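Local coordinates for protein O-methyltransferase family 3 (Niastella koreensis, PDB 7CVW) that catalyses magnesium-dependent transfer of a methyl group from S-adenosyl-L-methionine to catechol-like compounds, turning protocatechuic acid into vanillic and iso-vanillic acid without regiospecificity, at residues T28-E33 against T66-S71; A34-I39 against D91-A96; P143-Y148 against R187-M192; A201-M206 against G214-I219. One frame throughout, in Å; residues are numbered along the deposited sequence.

Contact 1 of 4, residues T28-E33 against T66-S71. With SAH (S-adenosyl-L-homocysteine), chain E.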
# COMPACT_ATOMS: atom_id res chain seq x y z
N THR A 28 -18.64 2.94 -13.97
CA THR A 28 -19.29 3.70 -12.88
C THR A 28 -20.71 4.07 -13.30
O THR A 28 -21.66 3.88 -12.53
CB THR A 28 -18.47 4.93 -12.49
OG1 THR A 28 -17.22 4.45 -12.00
CG2 THR A 28 -19.14 5.79 -11.44
N ASN A 29 -20.88 4.56 -14.52
CA ASN A 29 -22.21 5.02 -15.01
C ASN A 29 -23.17 3.84 -15.06
O ASN A 29 -24.39 4.03 -14.80
CB ASN A 29 -22.08 5.72 -16.37
CG ASN A 29 -21.45 7.09 -16.22
OD1 ASN A 29 -21.49 7.68 -15.14
ND2 ASN A 29 -20.83 7.59 -17.28
N SER A 30 -22.67 2.63 -15.30
CA SER A 30 -23.54 1.44 -15.47
C SER A 30 -24.27 1.15 -14.15
O SER A 30 -25.32 0.51 -14.18
CB SER A 30 -22.78 0.25 -16.00
OG SER A 30 -21.94 -0.30 -15.00
N LEU A 31 -23.70 1.54 -13.01
CA LEU A 31 -24.27 1.17 -11.69
C LEU A 31 -25.67 1.75 -11.54
O LEU A 31 -26.58 1.02 -11.19
CB LEU A 31 -23.36 1.67 -10.57
CG LEU A 31 -22.02 0.96 -10.49
CD1 LEU A 31 -21.10 1.71 -9.55
CD2 LEU A 31 -22.17 -0.50 -10.05
N ALA A 32 -25.85 3.05 -11.70
CA ALA A 32 -27.18 3.64 -11.44
C ALA A 32 -28.17 3.09 -12.47
O ALA A 32 -29.28 2.72 -12.08
CB ALA A 32 -27.13 5.14 -11.42
N GLU A 33 -27.78 2.99 -13.74
CA GLU A 33 -28.64 2.48 -14.84
C GLU A 33 -29.14 1.06 -14.50
O GLU A 33 -30.29 0.70 -14.84
CB GLU A 33 -27.82 2.57 -16.13
CG GLU A 33 -28.41 1.86 -17.33
CD GLU A 33 -27.46 1.68 -18.51
OE1 GLU A 33 -26.22 1.70 -18.31
OE2 GLU A 33 -27.97 1.49 -19.64
N THR A 66 -17.37 -8.89 -8.13
CA THR A 66 -17.10 -8.12 -9.36
C THR A 66 -17.86 -6.79 -9.38
O THR A 66 -17.28 -5.76 -9.82
CB THR A 66 -17.49 -8.97 -10.57
OG1 THR A 66 -17.06 -10.32 -10.38
CG2 THR A 66 -16.95 -8.40 -11.86
N LEU A 67 -19.11 -6.82 -8.95
CA LEU A 67 -20.02 -5.66 -9.12
C LEU A 67 -20.09 -5.32 -10.61
O LEU A 67 -20.52 -6.16 -11.34
CB LEU A 67 -19.62 -4.49 -8.22
CG LEU A 67 -20.67 -3.38 -8.12
CD1 LEU A 67 -21.90 -3.86 -7.38
CD2 LEU A 67 -20.06 -2.21 -7.37
N ALA A 68 -19.68 -4.12 -11.01
CA ALA A 68 -19.72 -3.70 -12.43
C ALA A 68 -18.33 -3.87 -13.08
O ALA A 68 -18.16 -3.44 -14.22
CB ALA A 68 -20.22 -2.28 -12.50
N GLY A 69 -17.36 -4.44 -12.38
CA GLY A 69 -16.03 -4.71 -12.94
C GLY A 69 -15.09 -3.52 -12.84
O GLY A 69 -14.08 -3.54 -13.55
N TYR A 70 -15.39 -2.52 -12.01
CA TYR A 70 -14.55 -1.29 -11.87
C TYR A 70 -13.17 -1.70 -11.34
O TYR A 70 -12.13 -1.41 -11.95
CB TYR A 70 -15.27 -0.24 -11.03
CG TYR A 70 -14.53 1.06 -10.99
CD1 TYR A 70 -13.58 1.26 -10.02
CD2 TYR A 70 -14.76 2.05 -11.92
CE1 TYR A 70 -12.84 2.44 -9.95
CE2 TYR A 70 -14.02 3.23 -11.88
CZ TYR A 70 -13.07 3.42 -10.89
OH TYR A 70 -12.31 4.54 -10.88
N SER A 71 -13.12 -2.39 -10.20
CA SER A 71 -11.84 -2.86 -9.61
C SER A 71 -11.18 -3.81 -10.60
O SER A 71 -9.95 -3.78 -10.73
CB SER A 71 -12.00 -3.50 -8.26
OG SER A 71 -12.93 -4.56 -8.31
N SAH E . -14.78 -5.19 -6.21
CA SAH E . -15.90 -4.39 -6.74
CB SAH E . -17.01 -4.25 -5.68
CG SAH E . -17.59 -5.54 -5.22
SD SAH E . -19.14 -5.10 -4.33
C SAH E . -15.33 -3.02 -7.12
O SAH E . -15.61 -2.58 -8.18
OXT SAH E . -14.65 -2.50 -6.30
C5' SAH E . -19.59 -6.72 -3.65
C4' SAH E . -20.03 -7.67 -4.73
O4' SAH E . -20.04 -8.98 -4.14
C3' SAH E . -21.45 -7.46 -5.30
O3' SAH E . -21.46 -7.39 -6.71
C2' SAH E . -22.22 -8.69 -4.81
O2' SAH E . -23.24 -9.10 -5.68
C1' SAH E . -21.09 -9.70 -4.70
N9 SAH E . -21.38 -10.84 -3.87
C8 SAH E . -22.22 -10.92 -2.80
N7 SAH E . -22.28 -12.11 -2.28
C5 SAH E . -21.43 -12.88 -3.06
C6 SAH E . -21.05 -14.23 -3.01
N6 SAH E . -21.53 -15.10 -2.14
N1 SAH E . -20.19 -14.66 -3.94
C2 SAH E . -19.73 -13.79 -4.83
N3 SAH E . -20.02 -12.51 -4.98
C4 SAH E . -20.87 -12.10 -4.04

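Contact 2 of 4, residues A34-I39 against D91-A96. With SAH (S-adenosyl-L-homocysteine), chain E.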
# COMPACT_ATOMS: atom_id res chain seq x y z
N ALA A 34 -28.28 0.24 -13.91
CA ALA A 34 -28.57 -1.19 -13.61
C ALA A 34 -29.21 -1.37 -12.24
O ALA A 34 -29.54 -2.52 -11.93
CB ALA A 34 -27.30 -1.99 -13.72
N GLY A 35 -29.39 -0.31 -11.45
CA GLY A 35 -29.96 -0.40 -10.09
C GLY A 35 -29.02 -1.15 -9.16
O GLY A 35 -29.48 -1.89 -8.28
N MET A 36 -27.72 -0.90 -9.30
CA MET A 36 -26.65 -1.57 -8.49
C MET A 36 -26.12 -0.60 -7.46
O MET A 36 -26.11 0.60 -7.72
CB MET A 36 -25.54 -2.05 -9.43
CG MET A 36 -25.95 -3.21 -10.32
SD MET A 36 -24.81 -3.57 -11.70
CE MET A 36 -23.37 -4.11 -10.79
N PRO A 37 -25.66 -1.10 -6.30
CA PRO A 37 -25.12 -0.20 -5.28
C PRO A 37 -23.82 0.48 -5.74
O PRO A 37 -23.03 -0.13 -6.44
CB PRO A 37 -24.93 -1.12 -4.08
CG PRO A 37 -24.74 -2.49 -4.69
CD PRO A 37 -25.60 -2.51 -5.93
N ALA A 38 -23.65 1.73 -5.32
CA ALA A 38 -22.51 2.60 -5.70
C ALA A 38 -21.34 2.29 -4.78
O ALA A 38 -21.00 3.13 -3.96
CB ALA A 38 -22.90 4.06 -5.61
N ILE A 39 -20.81 1.08 -4.85
CA ILE A 39 -19.82 0.60 -3.84
C ILE A 39 -18.53 0.11 -4.50
O ILE A 39 -17.79 -0.64 -3.84
CB ILE A 39 -20.45 -0.45 -2.93
CG1 ILE A 39 -20.91 -1.72 -3.65
CG2 ILE A 39 -21.59 0.19 -2.14
CD1 ILE A 39 -21.44 -2.83 -2.76
N ASP A 91 -24.45 -12.39 -8.24
CA ASP A 91 -25.67 -11.79 -8.81
C ASP A 91 -25.56 -11.84 -10.34
O ASP A 91 -24.70 -11.19 -10.91
CB ASP A 91 -25.89 -10.39 -8.25
CG ASP A 91 -27.19 -9.79 -8.70
OD1 ASP A 91 -27.56 -9.96 -9.85
OD2 ASP A 91 -27.84 -9.17 -7.86
N PRO A 92 -26.41 -12.63 -11.05
CA PRO A 92 -26.32 -12.76 -12.50
C PRO A 92 -26.46 -11.43 -13.26
O PRO A 92 -25.86 -11.28 -14.32
CB PRO A 92 -27.46 -13.72 -12.85
CG PRO A 92 -27.64 -14.52 -11.58
CD PRO A 92 -27.47 -13.50 -10.49
N LYS A 93 -27.25 -10.50 -12.70
CA LYS A 93 -27.44 -9.16 -13.28
C LYS A 93 -26.12 -8.38 -13.18
O LYS A 93 -25.67 -7.78 -14.18
CB LYS A 93 -28.56 -8.41 -12.55
CG LYS A 93 -28.82 -7.01 -13.07
CD LYS A 93 -29.71 -6.19 -12.18
CE LYS A 93 -29.00 -5.61 -10.98
NZ LYS A 93 -29.90 -4.70 -10.24
N HIS A 94 -25.49 -8.39 -12.01
CA HIS A 94 -24.16 -7.75 -11.83
C HIS A 94 -23.16 -8.35 -12.80
O HIS A 94 -22.45 -7.61 -13.47
CB HIS A 94 -23.66 -7.94 -10.40
CG HIS A 94 -24.47 -7.22 -9.39
ND1 HIS A 94 -23.98 -6.97 -8.12
CD2 HIS A 94 -25.71 -6.68 -9.43
CE1 HIS A 94 -24.89 -6.30 -7.43
NE2 HIS A 94 -25.98 -6.11 -8.22
N ALA A 95 -23.16 -9.67 -12.93
CA ALA A 95 -22.17 -10.36 -13.79
C ALA A 95 -22.39 -9.93 -15.24
O ALA A 95 -21.40 -9.76 -15.97
CB ALA A 95 -22.29 -11.85 -13.60
N ALA A 96 -23.65 -9.79 -15.68
CA ALA A 96 -23.97 -9.39 -17.08
C ALA A 96 -23.49 -7.95 -17.31
O ALA A 96 -22.97 -7.65 -18.42
CB ALA A 96 -25.44 -9.52 -17.37
N SAH E . -14.78 -5.19 -6.21
CA SAH E . -15.90 -4.39 -6.74
CB SAH E . -17.01 -4.25 -5.68
CG SAH E . -17.59 -5.54 -5.22
SD SAH E . -19.14 -5.10 -4.33
C SAH E . -15.33 -3.02 -7.12
O SAH E . -15.61 -2.58 -8.18
OXT SAH E . -14.65 -2.50 -6.30
C5' SAH E . -19.59 -6.72 -3.65
C4' SAH E . -20.03 -7.67 -4.73
O4' SAH E . -20.04 -8.98 -4.14
C3' SAH E . -21.45 -7.46 -5.30
O3' SAH E . -21.46 -7.39 -6.71
C2' SAH E . -22.22 -8.69 -4.81
O2' SAH E . -23.24 -9.10 -5.68
C1' SAH E . -21.09 -9.70 -4.70
N9 SAH E . -21.38 -10.84 -3.87
C8 SAH E . -22.22 -10.92 -2.80
N7 SAH E . -22.28 -12.11 -2.28
C5 SAH E . -21.43 -12.88 -3.06
C6 SAH E . -21.05 -14.23 -3.01
N6 SAH E . -21.53 -15.10 -2.14
N1 SAH E . -20.19 -14.66 -3.94
C2 SAH E . -19.73 -13.79 -4.83
N3 SAH E . -20.02 -12.51 -4.98
C4 SAH E . -20.87 -12.10 -4.04

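Contact 3 of 4, residues P143-Y148 against R187-M192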
# COMPACT_ATOMS: atom_id res chain seq x y z
N PRO A 143 -19.57 -11.35 5.75
CA PRO A 143 -19.51 -12.37 6.79
C PRO A 143 -18.52 -13.51 6.56
O PRO A 143 -17.87 -13.92 7.53
CB PRO A 143 -20.97 -12.84 6.89
CG PRO A 143 -21.72 -11.61 6.55
CD PRO A 143 -20.96 -11.00 5.39
N PRO A 144 -18.40 -14.09 5.35
CA PRO A 144 -17.49 -15.21 5.11
C PRO A 144 -16.05 -14.85 4.71
O PRO A 144 -15.31 -15.72 4.27
CB PRO A 144 -18.15 -16.00 3.97
CG PRO A 144 -19.03 -15.02 3.26
CD PRO A 144 -19.23 -13.83 4.16
N TYR A 145 -15.65 -13.61 4.86
CA TYR A 145 -14.25 -13.21 4.52
C TYR A 145 -13.27 -14.19 5.15
O TYR A 145 -12.30 -14.59 4.52
CB TYR A 145 -13.91 -11.82 5.04
CG TYR A 145 -14.03 -10.70 4.05
CD1 TYR A 145 -15.01 -10.68 3.08
CD2 TYR A 145 -13.22 -9.58 4.20
CE1 TYR A 145 -15.12 -9.62 2.20
CE2 TYR A 145 -13.34 -8.50 3.34
CZ TYR A 145 -14.31 -8.51 2.34
OH TYR A 145 -14.45 -7.44 1.50
N THR A 146 -13.50 -14.59 6.41
CA THR A 146 -12.59 -15.52 7.12
C THR A 146 -12.40 -16.80 6.30
O THR A 146 -11.27 -17.21 6.12
CB THR A 146 -13.12 -15.79 8.54
OG1 THR A 146 -13.14 -14.56 9.27
CG2 THR A 146 -12.27 -16.80 9.27
N GLU A 147 -13.49 -17.38 5.81
CA GLU A 147 -13.41 -18.64 5.03
C GLU A 147 -12.85 -18.38 3.64
O GLU A 147 -12.10 -19.20 3.13
CB GLU A 147 -14.79 -19.28 4.97
CG GLU A 147 -15.19 -19.85 6.32
CD GLU A 147 -15.40 -18.83 7.43
OE1 GLU A 147 -16.21 -17.90 7.22
OE2 GLU A 147 -14.73 -18.98 8.50
N TYR A 148 -13.17 -17.25 3.03
CA TYR A 148 -12.60 -16.89 1.71
C TYR A 148 -11.06 -16.86 1.81
O TYR A 148 -10.36 -17.30 0.88
CB TYR A 148 -13.17 -15.56 1.23
CG TYR A 148 -14.63 -15.55 0.89
CD1 TYR A 148 -15.30 -16.71 0.53
CD2 TYR A 148 -15.33 -14.34 0.85
CE1 TYR A 148 -16.63 -16.68 0.15
CE2 TYR A 148 -16.66 -14.30 0.47
CZ TYR A 148 -17.30 -15.47 0.12
OH TYR A 148 -18.61 -15.47 -0.24
N ARG A 187 -14.52 -7.99 11.83
CA ARG A 187 -13.87 -8.26 13.13
C ARG A 187 -13.34 -9.68 13.14
O ARG A 187 -12.25 -9.91 13.63
CB ARG A 187 -14.80 -8.07 14.33
CG ARG A 187 -15.05 -6.60 14.68
CD ARG A 187 -16.07 -6.44 15.82
NE ARG A 187 -15.75 -7.34 16.92
CZ ARG A 187 -14.78 -7.15 17.82
NH1 ARG A 187 -14.03 -6.06 17.81
NH2 ARG A 187 -14.57 -8.07 18.75
N ARG A 188 -14.12 -10.64 12.65
CA ARG A 188 -13.75 -12.07 12.72
C ARG A 188 -12.56 -12.30 11.77
O ARG A 188 -11.62 -13.00 12.14
CB ARG A 188 -14.95 -12.96 12.39
CG ARG A 188 -14.69 -14.43 12.66
CD ARG A 188 -15.97 -15.23 12.71
NE ARG A 188 -16.58 -15.30 11.39
CZ ARG A 188 -16.28 -16.22 10.47
NH1 ARG A 188 -15.46 -17.23 10.73
NH2 ARG A 188 -16.87 -16.14 9.28
N PHE A 189 -12.61 -11.72 10.57
CA PHE A 189 -11.50 -11.80 9.59
C PHE A 189 -10.24 -11.20 10.20
O PHE A 189 -9.15 -11.73 10.01
CB PHE A 189 -11.92 -11.09 8.29
CG PHE A 189 -10.78 -10.92 7.33
CD1 PHE A 189 -10.42 -11.94 6.48
CD2 PHE A 189 -10.02 -9.75 7.33
CE1 PHE A 189 -9.36 -11.79 5.61
CE2 PHE A 189 -8.95 -9.61 6.47
CZ PHE A 189 -8.63 -10.63 5.60
N ASN A 190 -10.35 -10.04 10.83
CA ASN A 190 -9.17 -9.33 11.39
C ASN A 190 -8.55 -10.18 12.50
O ASN A 190 -7.30 -10.28 12.61
CB ASN A 190 -9.55 -7.93 11.88
CG ASN A 190 -9.89 -6.97 10.75
OD1 ASN A 190 -9.59 -7.25 9.59
ND2 ASN A 190 -10.55 -5.88 11.10
N ALA A 191 -9.39 -10.77 13.36
CA ALA A 191 -8.91 -11.69 14.42
C ALA A 191 -8.17 -12.87 13.80
O ALA A 191 -7.11 -13.27 14.32
CB ALA A 191 -10.05 -12.17 15.28
N MET A 192 -8.74 -13.47 12.76
CA MET A 192 -8.11 -14.59 12.03
C MET A 192 -6.77 -14.12 11.52
O MET A 192 -5.77 -14.85 11.67
CB MET A 192 -9.01 -15.06 10.89
CG MET A 192 -8.41 -16.18 10.06
SD MET A 192 -7.25 -15.59 8.80
CE MET A 192 -8.25 -14.44 7.84
O HOH W 1 -18.61 -13.29 10.74

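Contact 4 of 4, residues A201-M206 against G214-I219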
# COMPACT_ATOMS: atom_id res chain seq x y z
N ALA A 201 1.18 -9.66 7.46
CA ALA A 201 0.02 -8.82 7.08
C ALA A 201 -0.03 -7.51 7.86
O ALA A 201 0.57 -7.39 8.95
CB ALA A 201 -1.25 -9.60 7.30
N THR A 202 -0.78 -6.56 7.31
CA THR A 202 -1.14 -5.30 7.99
C THR A 202 -2.56 -4.97 7.58
O THR A 202 -3.12 -5.62 6.71
CB THR A 202 -0.16 -4.16 7.66
OG1 THR A 202 -0.41 -3.11 8.60
CG2 THR A 202 -0.30 -3.66 6.24
N ILE A 203 -3.12 -3.95 8.21
CA ILE A 203 -4.37 -3.31 7.73
C ILE A 203 -4.03 -1.83 7.49
O ILE A 203 -3.40 -1.18 8.38
CB ILE A 203 -5.53 -3.48 8.72
CG1 ILE A 203 -5.92 -4.96 8.84
CG2 ILE A 203 -6.70 -2.61 8.32
CD1 ILE A 203 -6.71 -5.29 10.10
N LEU A 204 -4.37 -1.34 6.32
CA LEU A 204 -4.18 0.09 5.96
C LEU A 204 -5.50 0.80 6.18
O LEU A 204 -6.45 0.50 5.45
CB LEU A 204 -3.85 0.26 4.48
CG LEU A 204 -2.45 -0.09 4.03
CD1 LEU A 204 -2.37 -0.05 2.50
CD2 LEU A 204 -1.46 0.89 4.64
N GLN A 205 -5.52 1.78 7.07
CA GLN A 205 -6.66 2.68 7.21
C GLN A 205 -6.79 3.50 5.93
O GLN A 205 -5.76 3.96 5.39
CB GLN A 205 -6.52 3.56 8.44
CG GLN A 205 -6.43 2.78 9.74
CD GLN A 205 -6.57 3.66 10.96
OE1 GLN A 205 -5.72 3.67 11.87
NE2 GLN A 205 -7.67 4.38 11.01
N MET A 206 -8.02 3.70 5.47
CA MET A 206 -8.25 4.46 4.23
C MET A 206 -9.33 5.51 4.41
O MET A 206 -10.37 5.25 5.02
CB MET A 206 -8.59 3.53 3.08
CG MET A 206 -7.38 2.71 2.68
SD MET A 206 -7.69 1.84 1.14
CE MET A 206 -6.11 1.01 0.98
N GLY A 214 -10.81 0.57 5.44
CA GLY A 214 -9.44 0.06 5.37
C GLY A 214 -9.38 -1.21 4.56
O GLY A 214 -10.42 -1.88 4.33
N MET A 215 -8.18 -1.56 4.15
CA MET A 215 -7.90 -2.80 3.40
C MET A 215 -6.86 -3.59 4.17
O MET A 215 -5.85 -2.99 4.61
CB MET A 215 -7.37 -2.51 2.00
CG MET A 215 -8.40 -1.93 1.09
SD MET A 215 -7.88 -2.08 -0.66
CE MET A 215 -9.04 -0.92 -1.41
N ALA A 216 -7.04 -4.90 4.25
CA ALA A 216 -5.98 -5.80 4.77
C ALA A 216 -5.06 -6.19 3.61
O ALA A 216 -5.54 -6.43 2.51
CB ALA A 216 -6.54 -7.04 5.39
N LEU A 217 -3.76 -6.24 3.88
CA LEU A 217 -2.75 -6.69 2.90
C LEU A 217 -1.97 -7.82 3.54
O LEU A 217 -1.47 -7.62 4.66
CB LEU A 217 -1.80 -5.53 2.55
CG LEU A 217 -2.24 -4.60 1.42
CD1 LEU A 217 -3.48 -3.83 1.78
CD2 LEU A 217 -1.10 -3.66 1.02
N ALA A 218 -1.86 -8.95 2.86
CA ALA A 218 -1.16 -10.13 3.41
C ALA A 218 -0.27 -10.74 2.33
O ALA A 218 -0.73 -10.90 1.18
CB ALA A 218 -2.17 -11.11 3.93
N ILE A 219 0.95 -11.11 2.69
CA ILE A 219 1.87 -11.84 1.79
C ILE A 219 2.05 -13.25 2.32
O ILE A 219 2.41 -13.44 3.49
CB ILE A 219 3.20 -11.11 1.61
CG1 ILE A 219 2.98 -9.66 1.21
CG2 ILE A 219 4.05 -11.86 0.60
CD1 ILE A 219 4.24 -8.86 1.22

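Contact 1 of 4, residues T28-E33 against T66-S71
Leu67, Ala68 and Tyr70 meet helix 22-34 through Leu31, Ser30 and Thr28, while the other side of the loop holds S-adenosyl-L-homocysteine (SAH). Thr66 opens a type II' beta turn that runs to Gly69, its O accepting from Gly69 N, and its OG1 bonds to Thr87 OG1. Leu67 stands between helix and ligand: its side chain crosses that of Leu31 at about a right angle, and with Leu67 CG anti to the backbone N (chi1 -168°) that atom comes 3.8 Å from Leu31 CD2. Leu67 CB packs 3.6 Å from SAH CB. Ala68 points its CB at the helix, where Ala68 CB touches Leu31 CD2 and Ser30 OG, each at 3.6 Å. That hydroxyl is held by Ala27 O and Asn101 ND2, and Asn101 ND2 also bonds to Ala68 O, tying helix and turn to helix 92-104. Gly69, with positive phi, is the N-cap of the next helix. Tyr70 runs alongside Thr28, both pointing the same way, and Thr28 OG1 comes obliquely to the ring, 3.4 Å from Tyr70 CE2; the Tyr70 hydroxyl is bonded to Glu20. Ser71 grips the amino acid end of the ligand twice: Ser71 N donates to SAH O (3.2 Å, 161°), and Ser71 OG accepts from SAH N at 2.9 Å. Glu63 OE2 is a second partner of this hydroxyl and probably helps to position it. The turn thus links strand 60-64 to helix 70-76, as in the glycine-containing first SAM-binding loop of class I methyltransferases, with helix 22-34 covering it outside and helix 92-104 beside it.

Contact 2 of 4, residues A34-I39 against D91-A96
Met36 CG lies anti to its carbonyl carbon (chi1 -70°), and a bend at chi3 (66°) brings CE over the imidazole of His94, whose own CG is anti to its carbonyl carbon. The two side chains slide past each other in opposite directions. Met36 CE sits 3.8 Å from the His94 ring centroid, a CH-pi contact offset toward the rim, while Met36 CG lies 3.6 Å from His94 NE2. Asp91 CG lies over the opposite face, also toward the rim. At the ring edge His94 ND1 donates to SAH O3' (2.9 Å, 162°), fixing one ribose hydroxyl. Next to it, Lys93 reaches back to the end of helix 22-34: Lys93 NZ donates to Ala34 O at 2.8 Å, in the carbonyl plane, and more weakly to Gly35 O. Gly35 closes that helix as a Schellman motif, so the ammonium meets the C-terminal end of the helix, where the dipole probably favours it. Asp91 caps its own helix, Asp91 OD1 accepting from Lys93 N at 2.9 Å. The contact joins the loop between helices 22-34 and 43-55 to the start of helix 92-104, which follows strand 84-89 and packs Ala95 against strand 111-115.

Contact 3 of 4, residues P143-Y148 against R187-M192
Arg188 NH2 is shared by two acceptors: Glu147 OE1 at 2.8 Å, on a nearly straight bond (174°), and Pro143 O at 3.0 Å, tilted from the guanidinium plane. Arg188 NH1 donates to Glu147 OE2 at 2.9 Å, completing an end-on, two-nitrogen salt bridge. Both carboxylate oxygens use their syn lone pairs, and the two flat groups are nearly coplanar, 3° apart. A bend at chi2 brings Glu147 CD back toward Arg188, although the CB points away. A water accepting from Arg188 NE bonds weakly to Pro143 O, while Thr146 CB covers one face of the guanidinium. The contact pairs the start of helix 145-154 with helix 181-195, two helices of the Rossmann-like methyltransferase fold that approach closely, Thr146 and Phe189 lying nearest. Deeper in, Tyr145 turns its edge to the face of Phe189 (centroids 5.7 Å apart, planes at 83°), and Tyr145 CB packs 3.8 Å from Phe189 CD1. The Tyr145 hydroxyl bonds to Asp165 O, and its side chain touches Asp139 and Asn166; these three residues bind the magnesium ion. The Thr146 and Met192 side chains pass in opposite directions, Thr146 CG2 4.0 Å from Met192 CG. On helix 181-195, Asn190 ND2 bonds to Tyr12 OH of the second subunit, and Tyr148 on the facing helix touches SAH.

Contact 4 of 4, residues A201-M206 against G214-I219
Met215 packs against Met206 where the two antiparallel strands approach the hairpin turn, and its side chain meets the neighbour at each step. Met215 CB lies 3.9 Å from Met206 CE. Met215 CG, placed anti to the carbonyl carbon (chi1 -70°), comes nearest, 3.7 Å from Met206 CE. SD again touches Met206 CE, and Met215 CE reaches Met206 SD at 4.0 Å. Both methionine side chains are extended beyond CG and cross each other obliquely. Beside them on this face, Leu204 CD1 packs 4.0 Å from Leu217 CD1, and helix 43-55 covers the group through Phe48 and Gln45. Met215 also touches Asp165, a magnesium ligand, and its side chain comes within about 4 Å of that of Val41, which binds S-adenosyl-L-methionine. The other face carries Ala201, Ile203, Ala216 and Ala218. Ala201 CB meets Ala218 CB at 3.8 Å, and Ile203 CG1 lies against Ala216 CB, under helix 181-195. Two hydrogen-bonded pairs hold the backbones: Thr202 with Leu217 (Thr202 N to Leu217 O, 2.9 Å) and Leu204 with Met215 (Leu204 N to Met215 O, 2.8 Å). Between them Ile203 CA faces Met215 O and Ala216 CA faces Thr202 O; beyond Thr202, Ala201 CA nears Leu217 O. Strand 199-206 is outermost in the sheet within the chain, and the second subunit meets it through Leu51, Ile13 and the Lys47 NZ bond to Ala201 O. Across the contact, polarity is confined to the backbone: four N-H...O hydrogen bonds satisfy the amides and carbonyls of the two hydrogen-bonded pairs, while the touching side chains cohere by van der Waals contact and burial of apolar surface.

Overall arrangement
All four contacts lie in one Rossmann-like domain built on a seven-stranded mixed sheet. Contacts 1 and 2 alternate along the chain, their centres about 7 Å apart; Met36 touches the turn at Leu67, and together they supply bonds to the amino acid end and the ribose of S-adenosyl-L-homocysteine. Contacts 3 and 4 come later in series, with centres about 13 Å apart, sharing Phe189 against Ala216 and Asn190 against Ile203 where helix 181-195 leads into strand 199-206. The two groups stand about 24 to 26 Å apart between centres. The first pair backs and lines part of the cofactor site, while the second joins the sheet's antiparallel end and the magnesium surroundings to the second subunit of the homodimer.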